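Local coordinates for putative major capsid protein (Cafeteriavirus-dependent mavirus, PDB 6G44), which builds the icosahedral shell of the virophage mavirus, each double jelly-roll subunit joining two others in a trimeric capsomer, at the interface of chains A and B. Sequence-based numbering; all coordinates share one arbitrary frame. Chains: chain A/B, Putative major capsid protein.

Contact 1: the interface of chains A and B. Residues chain A 159, 164, 167-171; chain B 158-160, 164, 174, 390.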
loop_
_atom_site.group_PDB
_atom_site.type_symbol
_atom_site.label_atom_id
_atom_site.label_comp_id
_atom_site.label_asym_id
_atom_site.label_seq_id
_atom_site.Cartn_x
_atom_site.Cartn_y
_atom_site.Cartn_z
ATOM N N MET A 159 -12.536 -13.963 -7.726
ATOM C CA MET A 159 -11.271 -13.244 -7.783
ATOM C C MET A 159 -10.510 -13.150 -6.468
ATOM O O MET A 159 -9.277 -13.097 -6.473
ATOM C CB MET A 159 -11.458 -11.836 -8.340
ATOM C CG MET A 159 -11.991 -11.809 -9.759
ATOM S SD MET A 159 -11.006 -12.605 -11.038
ATOM C CE MET A 159 -9.348 -12.175 -10.568
ATOM N N ARG A 164 -4.737 -18.291 -6.455
ATOM C CA ARG A 164 -4.256 -17.713 -7.700
ATOM C C ARG A 164 -2.757 -17.863 -7.780
ATOM O O ARG A 164 -2.028 -17.485 -6.844
ATOM C CB ARG A 164 -4.667 -16.237 -7.805
ATOM C CG ARG A 164 -6.102 -16.075 -8.286
ATOM C CD ARG A 164 -6.718 -14.695 -8.009
ATOM N NE ARG A 164 -6.164 -13.654 -8.836
ATOM C CZ ARG A 164 -6.456 -12.340 -8.786
ATOM N NH1 ARG A 164 -7.353 -11.866 -7.966
ATOM N NH2 ARG A 164 -5.811 -11.499 -9.596
ATOM N N THR A 167 1.314 -15.780 -11.919
ATOM C CA THR A 167 0.914 -15.138 -13.177
ATOM C C THR A 167 -0.525 -14.614 -13.143
ATOM O O THR A 167 -0.934 -13.877 -14.068
ATOM C CB THR A 167 1.056 -16.059 -14.398
ATOM O OG1 THR A 167 0.168 -17.185 -14.247
ATOM C CG2 THR A 167 2.492 -16.545 -14.604
ATOM N N GLU A 168 -1.304 -14.975 -12.119
ATOM C CA GLU A 168 -2.656 -14.468 -11.948
ATOM C C GLU A 168 -2.765 -13.469 -10.809
ATOM O O GLU A 168 -3.868 -13.070 -10.443
ATOM C CB GLU A 168 -3.623 -15.635 -11.690
ATOM C CG GLU A 168 -3.582 -16.700 -12.756
ATOM C CD GLU A 168 -4.301 -16.328 -14.031
ATOM O OE1 GLU A 168 -4.795 -15.227 -14.139
ATOM O OE2 GLU A 168 -4.434 -17.223 -14.898
ATOM N N SER A 169 -1.627 -13.046 -10.223
ATOM C CA SER A 169 -1.616 -12.202 -9.025
ATOM C C SER A 169 -0.797 -10.944 -9.270
ATOM O O SER A 169 0.415 -11.009 -9.426
ATOM C CB SER A 169 -0.994 -12.969 -7.858
ATOM O OG SER A 169 -1.779 -14.097 -7.524
ATOM N N THR A 170 -1.471 -9.807 -9.339
ATOM C CA THR A 170 -0.797 -8.534 -9.521
ATOM C C THR A 170 0.009 -8.129 -8.278
ATOM O O THR A 170 1.052 -7.483 -8.391
ATOM C CB THR A 170 -1.800 -7.451 -9.923
ATOM O OG1 THR A 170 -2.281 -7.741 -11.249
ATOM C CG2 THR A 170 -1.153 -6.140 -9.933
ATOM N N ASP A 171 -0.475 -8.515 -7.097
ATOM C CA ASP A 171 0.176 -8.209 -5.829
ATOM C C ASP A 171 0.523 -9.527 -5.145
ATOM O O ASP A 171 -0.389 -10.243 -4.691
ATOM C CB ASP A 171 -0.779 -7.436 -4.925
ATOM C CG ASP A 171 -0.162 -7.046 -3.592
ATOM O OD1 ASP A 171 0.991 -7.450 -3.224
ATOM O OD2 ASP A 171 -0.893 -6.272 -2.889
ATOM N N SER B 158 -4.230 -13.841 -18.604
ATOM C CA SER B 158 -3.768 -13.872 -17.203
ATOM C C SER B 158 -4.016 -12.567 -16.497
ATOM O O SER B 158 -3.945 -11.488 -17.099
ATOM C CB SER B 158 -2.268 -14.132 -17.167
ATOM O OG SER B 158 -1.906 -15.235 -17.956
ATOM N N MET B 159 -4.291 -12.623 -15.194
ATOM C CA MET B 159 -4.621 -11.427 -14.465
ATOM C C MET B 159 -3.417 -10.537 -14.129
ATOM O O MET B 159 -3.569 -9.324 -14.014
ATOM C CB MET B 159 -5.378 -11.745 -13.185
ATOM C CG MET B 159 -6.696 -12.460 -13.383
ATOM S SD MET B 159 -7.914 -11.566 -14.366
ATOM C CE MET B 159 -7.550 -9.845 -14.105
ATOM N N ASN B 160 -2.230 -11.117 -13.974
ATOM C CA ASN B 160 -1.035 -10.272 -13.790
ATOM C C ASN B 160 -0.563 -9.856 -15.185
ATOM O O ASN B 160 0.228 -10.525 -15.833
ATOM C CB ASN B 160 0.076 -10.986 -13.016
ATOM C CG ASN B 160 1.258 -10.071 -12.742
ATOM O OD1 ASN B 160 1.075 -8.929 -12.349
ATOM N ND2 ASN B 160 2.472 -10.567 -12.989
ATOM N N ARG B 164 -3.179 -4.505 -19.067
ATOM C CA ARG B 164 -4.591 -4.361 -18.804
ATOM C C ARG B 164 -4.787 -2.840 -18.803
ATOM O O ARG B 164 -4.011 -2.112 -18.185
ATOM C CB ARG B 164 -4.945 -4.922 -17.426
ATOM C CG ARG B 164 -4.951 -6.439 -17.341
ATOM C CD ARG B 164 -4.880 -6.917 -15.898
ATOM N NE ARG B 164 -5.987 -6.421 -15.084
ATOM C CZ ARG B 164 -6.138 -6.681 -13.789
ATOM N NH1 ARG B 164 -5.251 -7.435 -13.154
ATOM N NH2 ARG B 164 -7.175 -6.189 -13.126
ATOM N N MET B 174 -0.099 -0.644 -11.239
ATOM C CA MET B 174 0.200 -1.951 -11.822
ATOM C C MET B 174 0.195 -1.938 -13.349
ATOM O O MET B 174 0.675 -2.875 -14.002
ATOM C CB MET B 174 -0.787 -2.989 -11.294
ATOM C CG MET B 174 -0.819 -3.009 -9.786
ATOM S SD MET B 174 0.744 -3.543 -9.075
ATOM C CE MET B 174 0.075 -3.989 -7.483
ATOM N N ARG B 390 8.807 -10.026 -6.191
ATOM C CA ARG B 390 8.519 -11.321 -5.619
ATOM C C ARG B 390 9.581 -12.375 -5.932
ATOM O O ARG B 390 10.322 -12.282 -6.919
ATOM C CB ARG B 390 7.126 -11.796 -6.103
ATOM C CG ARG B 390 7.108 -12.148 -7.571
ATOM C CD ARG B 390 5.745 -12.410 -8.118
ATOM N NE ARG B 390 4.901 -11.218 -8.133
ATOM C CZ ARG B 390 3.681 -11.203 -8.650
ATOM N NH1 ARG B 390 2.966 -10.086 -8.612
ATOM N NH2 ARG B 390 3.147 -12.297 -9.221
HETATM O O HOH W 1 2.366 -6.716 -11.021
#
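Two copies of the same methionine meet tip to tip at the apolar centre of this patch of the subunit seam of the double jelly-roll capsid protein: the methyl CE of A:Met159 sits 3.9 Å from CG of B:Met159. Both side chains bend at chi2 and chi3, and each lays its CE over a face of the guanidinium of its own chain's Arg164, centred in B and toward the rim in A. Farther along, A:Thr170 sets its methyl CG2, anti to the backbone N (chi1 -68° for OG1), against the bent chain of B:Met174, crossing it obliquely. The rotation of the A:Arg164 guanidinium is fixed by carbonyl oxygens lying in its plane: NH1 donates to A:Met159 O, while NE and NH2 both grip A:Glu168 O, side-on. The carboxylate of A:Glu168 crosses the seam, the chain bent at chi2 (-77°), and OE1 takes the amide N of B:Met159 at 2.9 Å, approached from above the carboxylate plane. Next to it the amide N of B:Asn160 donates to A:Thr167 O at 3.1 Å. On the rim B:Arg390 grips A:Ser169 O end-on, with NH1 at 2.8 Å and NH2 at 3.0 Å, the carbonyl oxygen lying in the guanidinium plane. A water joins A:Thr170 O to the side-chain OD1 of B:Asn160.

Contact 2: the interface of chains A and B. Residues chain A 37-40; chain B 369-370, 373, 431-434.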
loop_
_atom_site.group_PDB
_atom_site.type_symbol
_atom_site.label_atom_id
_atom_site.label_comp_id
_atom_site.label_asym_id
_atom_site.label_seq_id
_atom_site.Cartn_x
_atom_site.Cartn_y
_atom_site.Cartn_z
ATOM N N ILE A 37 24.695 -6.267 9.281
ATOM C CA ILE A 37 24.633 -7.676 9.623
ATOM C C ILE A 37 24.970 -8.480 8.356
ATOM O O ILE A 37 24.262 -8.383 7.351
ATOM C CB ILE A 37 23.272 -8.046 10.223
ATOM C CG1 ILE A 37 23.084 -7.243 11.526
ATOM C CG2 ILE A 37 23.227 -9.559 10.512
ATOM C CD1 ILE A 37 21.794 -7.500 12.274
ATOM N N PRO A 38 26.071 -9.250 8.372
ATOM C CA PRO A 38 26.512 -9.928 7.158
ATOM C C PRO A 38 25.678 -11.147 6.754
ATOM O O PRO A 38 24.894 -11.702 7.558
ATOM C CB PRO A 38 27.951 -10.374 7.457
ATOM C CG PRO A 38 28.256 -9.926 8.818
ATOM C CD PRO A 38 27.031 -9.434 9.475
ATOM N N TYR A 39 25.867 -11.532 5.499
ATOM C CA TYR A 39 25.283 -12.755 4.929
ATOM C C TYR A 39 26.316 -13.841 4.703
ATOM O O TYR A 39 25.985 -14.899 4.178
ATOM C CB TYR A 39 24.509 -12.420 3.629
ATOM C CG TYR A 39 23.131 -11.912 3.890
ATOM C CD1 TYR A 39 22.945 -10.619 4.354
ATOM C CD2 TYR A 39 21.990 -12.713 3.689
ATOM C CE1 TYR A 39 21.693 -10.128 4.637
ATOM C CE2 TYR A 39 20.719 -12.194 3.982
ATOM C CZ TYR A 39 20.614 -10.901 4.445
ATOM O OH TYR A 39 19.408 -10.269 4.752
ATOM N N SER A 40 27.547 -13.575 5.141
ATOM C CA SER A 40 28.612 -14.579 5.214
ATOM C C SER A 40 28.419 -15.376 6.509
ATOM O O SER A 40 27.815 -14.911 7.467
ATOM C CB SER A 40 29.966 -13.862 5.205
ATOM O OG SER A 40 29.995 -12.921 6.231
ATOM N N ILE B 369 33.220 -16.217 -0.754
ATOM C CA ILE B 369 32.239 -15.578 0.125
ATOM C C ILE B 369 30.853 -15.788 -0.492
ATOM O O ILE B 369 30.682 -15.597 -1.688
ATOM C CB ILE B 369 32.551 -14.081 0.293
ATOM C CG1 ILE B 369 33.966 -13.875 0.837
ATOM C CG2 ILE B 369 31.533 -13.431 1.203
ATOM C CD1 ILE B 369 34.507 -12.484 0.589
ATOM N N PHE B 370 29.913 -16.208 0.351
ATOM C CA PHE B 370 28.517 -16.535 -0.008
ATOM C C PHE B 370 28.339 -17.908 -0.635
ATOM O O PHE B 370 27.245 -18.255 -1.035
ATOM C CB PHE B 370 27.824 -15.501 -0.904
ATOM C CG PHE B 370 27.731 -14.097 -0.352
ATOM C CD1 PHE B 370 27.708 -13.822 1.000
ATOM C CD2 PHE B 370 27.611 -13.031 -1.252
ATOM C CE1 PHE B 370 27.593 -12.516 1.460
ATOM C CE2 PHE B 370 27.510 -11.731 -0.784
ATOM C CZ PHE B 370 27.506 -11.485 0.565
ATOM N N LEU B 373 25.267 -19.885 0.538
ATOM C CA LEU B 373 23.926 -19.397 0.281
ATOM C C LEU B 373 23.232 -20.094 -0.871
ATOM O O LEU B 373 23.844 -20.327 -1.921
ATOM C CB LEU B 373 23.964 -17.887 0.007
ATOM C CG LEU B 373 24.535 -17.018 1.128
ATOM C CD1 LEU B 373 24.369 -15.531 0.777
ATOM C CD2 LEU B 373 23.949 -17.323 2.501
ATOM N N SER B 431 29.619 -4.431 3.489
ATOM C CA SER B 431 29.313 -4.869 4.843
ATOM C C SER B 431 28.589 -6.227 4.877
ATOM O O SER B 431 28.703 -6.960 5.871
ATOM C CB SER B 431 28.558 -3.783 5.599
ATOM O OG SER B 431 27.382 -3.360 4.910
ATOM N N ASP B 432 27.923 -6.609 3.792
ATOM C CA ASP B 432 27.269 -7.936 3.713
ATOM C C ASP B 432 28.256 -9.087 3.637
ATOM O O ASP B 432 27.906 -10.238 3.928
ATOM C CB ASP B 432 26.331 -8.014 2.508
ATOM C CG ASP B 432 25.145 -7.078 2.623
ATOM O OD1 ASP B 432 24.603 -6.888 3.723
ATOM O OD2 ASP B 432 24.733 -6.530 1.590
ATOM N N LEU B 433 29.502 -8.786 3.266
ATOM C CA LEU B 433 30.534 -9.801 3.046
ATOM C C LEU B 433 31.186 -10.352 4.301
ATOM O O LEU B 433 31.830 -11.401 4.222
ATOM C CB LEU B 433 31.630 -9.255 2.135
ATOM C CG LEU B 433 31.184 -8.834 0.735
ATOM C CD1 LEU B 433 32.324 -8.080 0.072
ATOM C CD2 LEU B 433 30.710 -10.007 -0.117
ATOM N N GLY B 434 31.043 -9.664 5.435
ATOM C CA GLY B 434 31.684 -10.082 6.705
ATOM C C GLY B 434 33.180 -10.276 6.595
ATOM O O GLY B 434 33.737 -11.215 7.190
#
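The amide N of A:Tyr39 donates to B:Asp432 O at 2.9 Å, a nearly straight bond (163° at H) that lands in the carbonyl plane on a lone pair. It ties a loop of one double jelly-roll subunit to the 3-10 helix 430-433 of the next. One residue on, A:Ser40 holds OG in the crowded position between its backbone N and carbonyl carbon (chi1 55°), and the hydroxyl makes a weak hydrogen bond to B:Leu433 O at 3.1 Å. On the other side of the tyrosine amide, A:Pro38 rests its ring on the turn after the helix, CB lying 3.8 Å from CA of B:Gly434. The phenol of A:Tyr39 runs alongside the B:Asp432 side chain, both pointing the same way, with ring and carboxylate planes 87° apart. B:Leu373 adds its methyl CD2, 3.6 Å from A:Tyr39 O, covering that carbonyl with an apolar branch. B:Phe370 comes in edge first: its CE1 touches CB of A:Tyr39 at 3.8 Å, and A:Ser40 N and B:Asp432 O both lie at the ring's edge, in plane. Behind it, CG2 of B:Ile369 packs over one ring face toward the rim and backs the phenyl from within chain B.

Contact 3: the interface of chains A and B. Residues chain A 33-36, 278; chain B 431, 441-442, 500-501.
From the end of strand 29-34 in one double jelly-roll capsid subunit, A:Ser33 reaches the loop at 441-442 of its neighbour. Its CB packs 3.9 Å from the methyl CD2 of B:Leu500, on helix 497-501. OG stands anti to the backbone N (chi1 179°), which carries the hydroxyl away from its own amide and toward chain B. There it donates to B:Ala442 O at 2.7 Å, arriving in the carbonyl plane on a lone pair. The amide of the same alanine is used too: B:Ala442 N is 2.9 Å from a water that also lies 2.7 Å from A:Arg34 O, so both backbone polar groups of B:Ala442 are engaged from chain A, one directly and one through solvent. A:Arg34 sends its side chain the other way, CG anti to the backbone N, and the aliphatic part passes B:Ser431, whose CB faces the amide N of A:Gly36. Away from the strand, A:Glu278 bends at chi2 (97°) and meets B:Met441 tip to tip while crossing B:Leu501 obliquely. The carboxylate thus has apolar neighbours, which may raise its pKa somewhat. Its CD lies 4.0 Å from the methyl CD2 of B:Leu501, and OE2 is 3.5 Å from the sulfur SD of B:Met441.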
loop_
_atom_site.group_PDB
_atom_site.type_symbol
_atom_site.label_atom_id
_atom_site.label_comp_id
_atom_site.label_asym_id
_atom_site.label_seq_id
_atom_site.Cartn_x
_atom_site.Cartn_y
_atom_site.Cartn_z
ATOM N N SER A 33 29.612 6.056 6.007
ATOM C CA SER A 33 29.996 4.712 5.584
ATOM C C SER A 33 28.980 3.797 6.266
ATOM O O SER A 33 27.888 4.236 6.604
ATOM C CB SER A 33 31.458 4.394 5.938
ATOM O OG SER A 33 31.806 3.075 5.536
ATOM N N ARG A 34 29.264 2.512 6.368
ATOM C CA ARG A 34 28.280 1.609 6.983
ATOM C C ARG A 34 28.879 0.388 7.575
ATOM O O ARG A 34 29.883 -0.134 7.075
ATOM C CB ARG A 34 27.369 1.178 5.812
ATOM C CG ARG A 34 26.181 0.307 6.173
ATOM C CD ARG A 34 25.358 -0.106 4.962
ATOM N NE ARG A 34 24.779 1.067 4.321
ATOM C CZ ARG A 34 23.635 1.656 4.667
ATOM N NH1 ARG A 34 22.875 1.188 5.652
ATOM N NH2 ARG A 34 23.247 2.728 3.999
ATOM N N ILE A 35 28.211 -0.098 8.592
ATOM C CA ILE A 35 28.379 -1.473 9.077
ATOM C C ILE A 35 26.993 -2.104 9.040
ATOM O O ILE A 35 25.980 -1.424 8.989
ATOM C CB ILE A 35 28.979 -1.525 10.499
ATOM C CG1 ILE A 35 28.109 -0.732 11.492
ATOM C CG2 ILE A 35 30.419 -1.016 10.466
ATOM C CD1 ILE A 35 28.536 -0.859 12.942
ATOM N N GLY A 36 26.942 -3.423 9.055
ATOM C CA GLY A 36 25.671 -4.114 8.941
ATOM C C GLY A 36 25.807 -5.553 9.327
ATOM O O GLY A 36 26.902 -6.008 9.670
ATOM N N GLU A 278 33.473 -1.540 15.311
ATOM C CA GLU A 278 32.989 -0.173 15.497
ATOM C C GLU A 278 31.866 -0.006 16.512
ATOM O O GLU A 278 31.608 1.127 16.949
ATOM C CB GLU A 278 32.596 0.462 14.163
ATOM C CG GLU A 278 33.748 0.502 13.171
ATOM C CD GLU A 278 33.757 -0.643 12.180
ATOM O OE1 GLU A 278 33.351 -1.765 12.534
ATOM O OE2 GLU A 278 34.203 -0.425 11.040
ATOM N N SER B 431 29.619 -4.431 3.489
ATOM C CA SER B 431 29.313 -4.869 4.843
ATOM C C SER B 431 28.589 -6.227 4.877
ATOM O O SER B 431 28.703 -6.960 5.871
ATOM C CB SER B 431 28.558 -3.783 5.599
ATOM O OG SER B 431 27.382 -3.360 4.910
ATOM N N MET B 441 35.613 -0.862 3.688
ATOM C CA MET B 441 34.388 -0.201 4.133
ATOM C C MET B 441 33.926 0.698 3.020
ATOM O O MET B 441 34.743 1.275 2.321
ATOM C CB MET B 441 34.675 0.657 5.358
ATOM C CG MET B 441 35.002 -0.152 6.600
ATOM S SD MET B 441 35.397 0.885 8.008
ATOM C CE MET B 441 33.760 1.474 8.459
ATOM N N ALA B 442 32.620 0.884 2.894
ATOM C CA ALA B 442 32.076 1.785 1.890
ATOM C C ALA B 442 32.727 3.154 2.022
ATOM O O ALA B 442 32.814 3.678 3.124
ATOM C CB ALA B 442 30.583 1.933 2.077
ATOM N N LEU B 500 37.241 6.369 8.856
ATOM C CA LEU B 500 35.937 5.701 8.929
ATOM C C LEU B 500 35.800 4.838 10.182
ATOM O O LEU B 500 34.777 4.903 10.857
ATOM C CB LEU B 500 35.688 4.874 7.659
ATOM C CG LEU B 500 35.605 5.699 6.373
ATOM C CD1 LEU B 500 35.455 4.786 5.163
ATOM C CD2 LEU B 500 34.484 6.739 6.444
ATOM N N LEU B 501 36.849 4.082 10.514
ATOM C CA LEU B 501 36.829 3.216 11.702
ATOM C C LEU B 501 36.598 3.998 13.004
ATOM O O LEU B 501 35.994 3.461 13.955
ATOM C CB LEU B 501 38.129 2.420 11.809
ATOM C CG LEU B 501 38.373 1.346 10.763
ATOM C CD1 LEU B 501 39.844 0.940 10.739
ATOM C CD2 LEU B 501 37.502 0.136 11.046
HETATM O O HOH W 2 30.880 -0.686 4.630
#

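Contacts 2 and 3 are neighbours, their C-alpha centres about 13 Å apart, and B:Ser431 belongs to both. In chain A they share one continuous stretch, 33-36 then 37-40, to which contact 3 adds A:Glu278, so strand 29-34 and the loop after it run along chain B from one patch to the other. Contact 1 stands apart, about 34 Å from contact 2 and 40 Å from contact 3, and draws on 159-171 of chain A and 158-174 of chain B, with B:Arg390 added. The deposited assembly holds three copies, and such widely spaced patches on one seam should resist hinging between subunits, as expected of a capsomer building block.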